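Local coordinates for nitrogenase molybdenum-iron protein beta chain (Clostridium pasteurianum, PDB 4WES) that forms, with the alpha chain, the molybdenum-iron component of nitrogenase, which reduces dinitrogen to ammonia, and shares the [8Fe-7S] P-cluster with that chain, at the interface of chains A and B and the interface of chains C and A. Residues are numbered along the deposited sequence; one frame, centred on the assembly and turned at random. Chains: chain A/B, Nitrogenase molybdenum-iron protein beta chain; chain C, Nitrogenase molybdenum-iron protein alpha chain.

Contact 1: the interface of chains A and B. Residues chain A 61-62, 209-212, 418, 420-421; chain B 294, 297-298, 301-302, 305, 431.
Water 2 is the best-held polar atom here, with three hydrogen-bonding partners and a weak fourth: A:Tyr420 OH and B:Asp305 OD2, each 2.7 Å from the water, and A:Tyr421 OH at 3.2 Å, with B:Asp301 OD1 the weak one. The two phenols thus reach helix 290-305 of chain B tip first, through water. A:Tyr421 lies with one ring face under A:Tyr420 CD2. Its ring runs antiparallel alongside B:Gln298, ring and amide planes steeply inclined, and its CD2 rests 3.6 Å from the methyl CG2 of B:Ile431. B:Gln298, extended beyond CG, carries NE2 to the carbonyl A:Asp209 O at 2.9 Å, almost along the C=O axis and in the amide plane, a straight bond (171° at H) that fixes the amide's rotation. Almost a turn further along the helix, B:Asp301 has CG anti to its backbone N (chi1 -167°), and its OD2 takes the hydroxyl A:Thr212 OG1 on the anti lone pair at 2.6 Å. The backbone follows, A:Thr212 N bonding to B:Gly297 O at 3.0 Å from above the carbonyl plane. B:Asp301 OD1 stands 2.9 Å from A:Glu62 OE2, carboxylate planes 75° apart, while B:Asp305 OD2 is 3.0 Å from A:Lys61 O. These oxygens belong to residues that bind an Fe(II) ion, whose charge probably offsets the crowding of acids. The site joins the two beta chains of the tetramer through a shared metal.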
loop_
_atom_site.group_PDB
_atom_site.type_symbol
_atom_site.label_atom_id
_atom_site.label_comp_id
_atom_site.label_asym_id
_atom_site.label_seq_id
_atom_site.Cartn_x
_atom_site.Cartn_y
_atom_site.Cartn_z
ATOM N N LYS A 61 13.416 0.576 12.988
ATOM C CA LYS A 61 14.107 -0.697 12.790
ATOM C C LYS A 61 15.610 -0.420 12.669
ATOM O O LYS A 61 16.290 -0.939 11.783
ATOM C CB LYS A 61 13.559 -1.496 11.599
ATOM C CG LYS A 61 12.044 -1.639 11.597
ATOM C CD LYS A 61 11.434 -2.200 12.860
ATOM C CE LYS A 61 9.954 -2.500 12.661
ATOM N NZ LYS A 61 9.269 -2.675 13.992
ATOM N N GLU A 62 16.118 0.356 13.620
ATOM C CA GLU A 62 17.521 0.785 13.676
ATOM C C GLU A 62 17.962 0.800 15.114
ATOM O O GLU A 62 17.127 0.955 16.019
ATOM C CB GLU A 62 17.711 2.193 13.114
ATOM C CG GLU A 62 17.528 2.347 11.604
ATOM C CD GLU A 62 18.684 1.692 10.880
ATOM O OE1 GLU A 62 19.736 2.385 10.722
ATOM O OE2 GLU A 62 18.571 0.511 10.443
ATOM N N ASP A 209 18.110 6.108 9.577
ATOM C CA ASP A 209 17.685 5.493 8.332
ATOM C C ASP A 209 18.908 4.960 7.583
ATOM O O ASP A 209 18.950 4.956 6.349
ATOM C CB ASP A 209 16.905 6.504 7.456
ATOM C CG ASP A 209 17.737 7.686 7.025
ATOM O OD1 ASP A 209 18.907 7.808 7.461
ATOM O OD2 ASP A 209 17.201 8.481 6.239
ATOM N N GLY A 210 19.900 4.494 8.323
ATOM C CA GLY A 210 21.170 4.162 7.715
ATOM C C GLY A 210 21.300 2.783 7.129
ATOM O O GLY A 210 20.460 1.889 7.315
ATOM N N PRO A 211 22.398 2.578 6.410
ATOM C CA PRO A 211 22.678 1.318 5.752
ATOM C C PRO A 211 23.200 0.244 6.710
ATOM O O PRO A 211 23.672 0.543 7.797
ATOM C CB PRO A 211 23.778 1.675 4.752
ATOM C CG PRO A 211 24.542 2.779 5.462
ATOM C CD PRO A 211 23.468 3.569 6.178
ATOM N N THR A 212 23.103 -1.019 6.274
ATOM C CA THR A 212 23.899 -2.072 6.845
ATOM C C THR A 212 25.148 -2.228 5.999
ATOM O O THR A 212 25.033 -2.456 4.798
ATOM C CB THR A 212 23.120 -3.419 6.910
ATOM O OG1 THR A 212 22.160 -3.379 7.968
ATOM C CG2 THR A 212 24.001 -4.612 7.168
ATOM N N GLY A 418 10.177 -0.035 5.949
ATOM C CA GLY A 418 10.558 0.864 4.875
ATOM C C GLY A 418 9.861 2.198 4.838
ATOM O O GLY A 418 10.214 3.065 4.013
ATOM N N TYR A 420 10.099 4.643 6.682
ATOM C CA TYR A 420 11.030 5.691 7.063
ATOM C C TYR A 420 11.951 6.119 5.912
ATOM O O TYR A 420 12.720 7.058 6.068
ATOM C CB TYR A 420 11.858 5.273 8.317
ATOM C CG TYR A 420 12.124 3.804 8.306
ATOM C CD1 TYR A 420 11.324 2.950 9.062
ATOM C CD2 TYR A 420 13.101 3.224 7.497
ATOM C CE1 TYR A 420 11.457 1.585 8.986
ATOM C CE2 TYR A 420 13.257 1.864 7.428
ATOM C CZ TYR A 420 12.423 1.030 8.159
ATOM O OH TYR A 420 12.485 -0.327 8.056
ATOM N N TYR A 421 11.834 5.475 4.749
ATOM C CA TYR A 421 12.513 5.923 3.556
ATOM C C TYR A 421 11.640 6.857 2.701
ATOM O O TYR A 421 12.123 7.353 1.703
ATOM C CB TYR A 421 13.002 4.717 2.733
ATOM C CG TYR A 421 13.985 3.803 3.468
ATOM C CD1 TYR A 421 15.134 4.275 4.132
ATOM C CD2 TYR A 421 13.760 2.475 3.503
ATOM C CE1 TYR A 421 15.979 3.402 4.804
ATOM C CE2 TYR A 421 14.612 1.602 4.138
ATOM C CZ TYR A 421 15.697 2.058 4.828
ATOM O OH TYR A 421 16.517 1.118 5.529
ATOM N N GLU B 294 25.272 4.171 -0.149
ATOM C CA GLU B 294 24.297 4.289 0.920
ATOM C C GLU B 294 22.968 3.654 0.542
ATOM O O GLU B 294 22.377 2.928 1.348
ATOM C CB GLU B 294 24.108 5.739 1.357
ATOM C CG GLU B 294 23.252 5.853 2.605
ATOM C CD GLU B 294 22.736 7.256 2.937
ATOM O OE1 GLU B 294 22.272 7.973 2.039
ATOM O OE2 GLU B 294 22.732 7.607 4.144
ATOM N N GLY B 297 23.151 -0.034 0.680
ATOM C CA GLY B 297 23.187 -0.498 2.054
ATOM C C GLY B 297 21.862 -0.340 2.786
ATOM O O GLY B 297 21.574 -1.125 3.694
ATOM N N GLN B 298 21.064 0.643 2.394
ATOM C CA GLN B 298 19.700 0.790 2.920
ATOM C C GLN B 298 18.823 -0.347 2.410
ATOM O O GLN B 298 17.997 -0.911 3.155
ATOM C CB GLN B 298 19.110 2.132 2.548
ATOM C CG GLN B 298 19.733 3.314 3.252
ATOM C CD GLN B 298 19.253 4.610 2.691
ATOM O OE1 GLN B 298 19.174 4.774 1.464
ATOM N NE2 GLN B 298 18.982 5.577 3.562
ATOM N N ASP B 301 19.836 -3.338 4.402
ATOM C CA ASP B 301 19.279 -3.154 5.735
ATOM C C ASP B 301 17.796 -3.544 5.759
ATOM O O ASP B 301 17.360 -4.197 6.702
ATOM C CB ASP B 301 19.454 -1.690 6.175
ATOM C CG ASP B 301 19.205 -1.490 7.629
ATOM O OD1 ASP B 301 18.094 -1.038 8.007
ATOM O OD2 ASP B 301 20.140 -1.774 8.411
ATOM N N LEU B 302 17.051 -3.114 4.760
ATOM C CA LEU B 302 15.601 -3.399 4.679
ATOM C C LEU B 302 15.359 -4.880 4.443
ATOM O O LEU B 302 14.448 -5.494 5.045
ATOM C CB LEU B 302 14.976 -2.543 3.602
ATOM C CG LEU B 302 13.488 -2.744 3.376
ATOM C CD1 LEU B 302 12.664 -2.487 4.636
ATOM C CD2 LEU B 302 13.012 -1.842 2.267
ATOM N N ASP B 305 16.061 -6.405 7.812
ATOM C CA ASP B 305 15.064 -6.014 8.792
ATOM C C ASP B 305 13.734 -6.728 8.560
ATOM O O ASP B 305 13.061 -7.145 9.524
ATOM C CB ASP B 305 14.834 -4.497 8.798
ATOM C CG ASP B 305 15.998 -3.692 9.425
ATOM O OD1 ASP B 305 16.866 -4.308 10.094
ATOM O OD2 ASP B 305 15.978 -2.449 9.240
ATOM N N ILE B 431 13.928 -0.915 -2.829
ATOM C CA ILE B 431 13.414 -0.542 -1.511
ATOM C C ILE B 431 11.888 -0.391 -1.570
ATOM O O ILE B 431 11.137 -0.940 -0.719
ATOM C CB ILE B 431 14.098 0.749 -1.023
ATOM C CG1 ILE B 431 15.512 0.443 -0.607
ATOM C CG2 ILE B 431 13.282 1.406 0.103
ATOM C CD1 ILE B 431 16.365 1.682 -0.372
HETATM O O HOH W 1 17.671 2.179 7.708
HETATM O O HOH W 2 14.908 -1.132 7.081
#

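Contact 2: the interface of chains C and A. Residues chain C 49-53, 56, 176, 180-181, 466; chain A 45-47, 50-51.
This is an alpha-beta subunit interface, alpha-chain loop 49-53, with parts of helices 54-63 and 465-473 and the loop holding C:Val180, set against the start of beta-chain helix 46-60, and it helps hold together the heterodimer that encloses the P-cluster. A:Gln46, first residue of that helix, buries the most surface of the residues in this patch. Its CG is wedged between the backbone N and C (chi1 70°) and the chain bends at chi2, which turns the amide into a notch of backbone carbonyls. There NE2 bonds to C:Val180 O at 2.8 Å, close to the amide plane, and to C:Gly52 O at 3.0 Å, tilted from it. In both bonds the nitrogen sits above the carbonyl plane, off the lone pairs. With two acceptors on NE2, the amide's orientation is settled, and the CB of C:Arg51 packs 3.6 Å from that same nitrogen. Water 5 ties C:Arg51 O to A:Gln46 O.

One turn along, A:Ser50 holds OG anti to its backbone N (chi1 -175°), facing C:Lys466. The lysine, bent at chi3 and chi4, folds its NZ back to give bonds to A:Ser50 OG at 3.1 Å and to C:Ala50 O at 2.9 Å, the latter on a lone pair in the carbonyl plane. Water 3 bridges C:Lys466 NZ and the serine hydroxyl, and water 4 links that hydroxyl to C:Ala50 O.

Packing is close where the cluster is bound: CB of the cluster ligand C:Cys53 meets A:Gly47 CA at 3.7 Å, backbone against side chain. Beyond it the phenol A:Tyr51 OH touches the methyl C:Ala56 CB tip to tip, at 3.4 Å. A:Tyr51 lines the P-cluster pocket, whereas C:Ala56 and C:Lys466 line that of homocitrate. The site helps hold the two chains together around the P-cluster and probably steadies the protein between it and the FeMo-cofactor.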
loop_
_atom_site.group_PDB
_atom_site.type_symbol
_atom_site.label_atom_id
_atom_site.label_comp_id
_atom_site.label_asym_id
_atom_site.label_seq_id
_atom_site.Cartn_x
_atom_site.Cartn_y
_atom_site.Cartn_z
ATOM N N THR C 49 23.275 0.306 29.623
ATOM C CA THR C 49 22.608 -0.866 30.150
ATOM C C THR C 49 21.371 -1.189 29.305
ATOM O O THR C 49 20.820 -0.320 28.628
ATOM C CB THR C 49 22.163 -0.599 31.618
ATOM O OG1 THR C 49 21.603 -1.798 32.174
ATOM C CG2 THR C 49 21.170 0.546 31.754
ATOM N N ALA C 50 20.894 -2.415 29.424
ATOM C CA ALA C 50 19.593 -2.784 28.863
ATOM C C ALA C 50 18.456 -2.697 29.893
ATOM O O ALA C 50 17.303 -2.809 29.528
ATOM C CB ALA C 50 19.643 -4.177 28.283
ATOM N N ARG C 51 18.815 -2.487 31.153
ATOM C CA ARG C 51 17.832 -2.515 32.262
ATOM C C ARG C 51 16.749 -1.486 32.179
ATOM O O ARG C 51 16.931 -0.374 31.667
ATOM C CB ARG C 51 18.554 -2.296 33.591
ATOM C CG ARG C 51 19.359 -3.490 34.060
ATOM C CD ARG C 51 20.161 -3.127 35.277
ATOM N NE ARG C 51 20.624 -4.285 35.996
ATOM C CZ ARG C 51 21.193 -4.255 37.179
ATOM N NH1 ARG C 51 21.502 -3.105 37.749
ATOM N NH2 ARG C 51 21.470 -5.386 37.807
ATOM N N GLY C 52 15.599 -1.866 32.765
ATOM C CA GLY C 52 14.505 -0.942 33.025
ATOM C C GLY C 52 14.328 -0.679 34.497
ATOM O O GLY C 52 15.260 -0.808 35.280
ATOM N N CYS C 53 13.101 -0.308 34.856
ATOM C CA CYS C 53 12.810 0.216 36.177
ATOM C C CYS C 53 11.806 -0.637 36.946
ATOM O O CYS C 53 11.194 -1.584 36.428
ATOM C CB CYS C 53 12.277 1.638 36.093
ATOM S SG CYS C 53 10.644 1.723 35.301
ATOM N N ALA C 56 8.257 -0.836 35.452
ATOM C CA ALA C 56 8.160 -1.828 34.393
ATOM C C ALA C 56 7.940 -3.207 34.986
ATOM O O ALA C 56 7.066 -3.954 34.561
ATOM C CB ALA C 56 9.422 -1.785 33.529
ATOM N N GLY C 176 9.930 4.285 39.784
ATOM C CA GLY C 176 10.952 3.669 38.946
ATOM C C GLY C 176 12.317 3.569 39.498
ATOM O O GLY C 176 13.042 2.634 39.168
ATOM N N VAL C 180 17.069 -1.472 41.640
ATOM C CA VAL C 180 18.134 -1.279 40.656
ATOM C C VAL C 180 17.740 -1.687 39.238
ATOM O O VAL C 180 18.577 -1.617 38.349
ATOM C CB VAL C 180 19.426 -2.024 41.062
ATOM C CG1 VAL C 180 19.945 -1.480 42.382
ATOM C CG2 VAL C 180 19.229 -3.511 41.183
ATOM N N SER C 181 16.507 -2.150 39.058
ATOM C CA SER C 181 16.081 -2.816 37.858
ATOM C C SER C 181 14.589 -3.142 37.948
ATOM O O SER C 181 13.916 -2.822 38.937
ATOM C CB SER C 181 16.849 -4.112 37.699
ATOM O OG SER C 181 16.476 -4.998 38.765
ATOM N N LYS C 466 16.724 -3.478 21.931
ATOM C CA LYS C 466 17.778 -2.459 21.931
ATOM C C LYS C 466 19.071 -3.018 21.364
ATOM O O LYS C 466 19.838 -2.272 20.738
ATOM C CB LYS C 466 17.988 -1.866 23.318
ATOM C CG LYS C 466 16.713 -1.207 23.865
ATOM C CD LYS C 466 16.918 -0.435 25.157
ATOM C CE LYS C 466 17.487 -1.200 26.317
ATOM N NZ LYS C 466 16.645 -2.357 26.728
ATOM N N SER A 45 15.979 7.953 36.210
ATOM C CA SER A 45 15.976 6.519 36.364
ATOM C C SER A 45 16.008 5.871 34.982
ATOM O O SER A 45 15.467 6.412 34.007
ATOM C CB SER A 45 14.729 6.086 37.170
ATOM O OG SER A 45 14.555 4.687 37.131
ATOM N N GLN A 46 16.707 4.744 34.883
ATOM C CA GLN A 46 17.010 4.106 33.603
ATOM C C GLN A 46 15.822 3.555 32.869
ATOM O O GLN A 46 15.919 3.291 31.667
ATOM C CB GLN A 46 18.058 2.995 33.793
ATOM C CG GLN A 46 17.502 1.786 34.554
ATOM C CD GLN A 46 18.496 1.060 35.394
ATOM O OE1 GLN A 46 19.725 1.266 35.287
ATOM N NE2 GLN A 46 17.994 0.142 36.207
ATOM N N GLY A 47 14.671 3.391 33.544
ATOM C CA GLY A 47 13.499 2.925 32.813
ATOM C C GLY A 47 13.114 3.825 31.673
ATOM O O GLY A 47 12.717 3.368 30.610
ATOM N N SER A 50 15.539 3.307 28.670
ATOM C CA SER A 50 15.227 2.061 27.967
ATOM C C SER A 50 13.973 2.173 27.113
ATOM O O SER A 50 13.964 1.792 25.941
ATOM C CB SER A 50 15.079 0.905 28.945
ATOM O OG SER A 50 14.888 -0.311 28.220
ATOM N N TYR A 51 12.906 2.717 27.693
ATOM C CA TYR A 51 11.673 2.872 26.941
ATOM C C TYR A 51 11.830 3.772 25.732
ATOM O O TYR A 51 11.268 3.542 24.658
ATOM C CB TYR A 51 10.563 3.413 27.839
ATOM C CG TYR A 51 9.881 2.453 28.772
ATOM C CD1 TYR A 51 9.773 1.087 28.518
ATOM C CD2 TYR A 51 9.184 2.948 29.873
ATOM C CE1 TYR A 51 9.027 0.242 29.331
ATOM C CE2 TYR A 51 8.432 2.113 30.696
ATOM C CZ TYR A 51 8.342 0.779 30.416
ATOM O OH TYR A 51 7.589 -0.014 31.261
HETATM O O HOH W 3 13.870 -2.356 26.076
HETATM O O HOH W 4 14.511 -2.687 29.570
HETATM O O HOH W 5 18.107 1.917 30.582
#

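Contact 1 and contact 2 have their C-alpha centres about 27 Å apart, and chain A takes part in both. Helix 46-60 connects them: its first turns meet the alpha chain in contact 2, and the chain leaving its other end runs directly into A:Lys61 and A:Glu62, iron-site residues of contact 1. One rod of the beta subunit thus spans from the P-cluster boundary to the beta-beta seam. Contact 2 helps hold each alpha-beta half together, and contact 1, repeated by the two-fold axis, helps pair the halves into the tetramer.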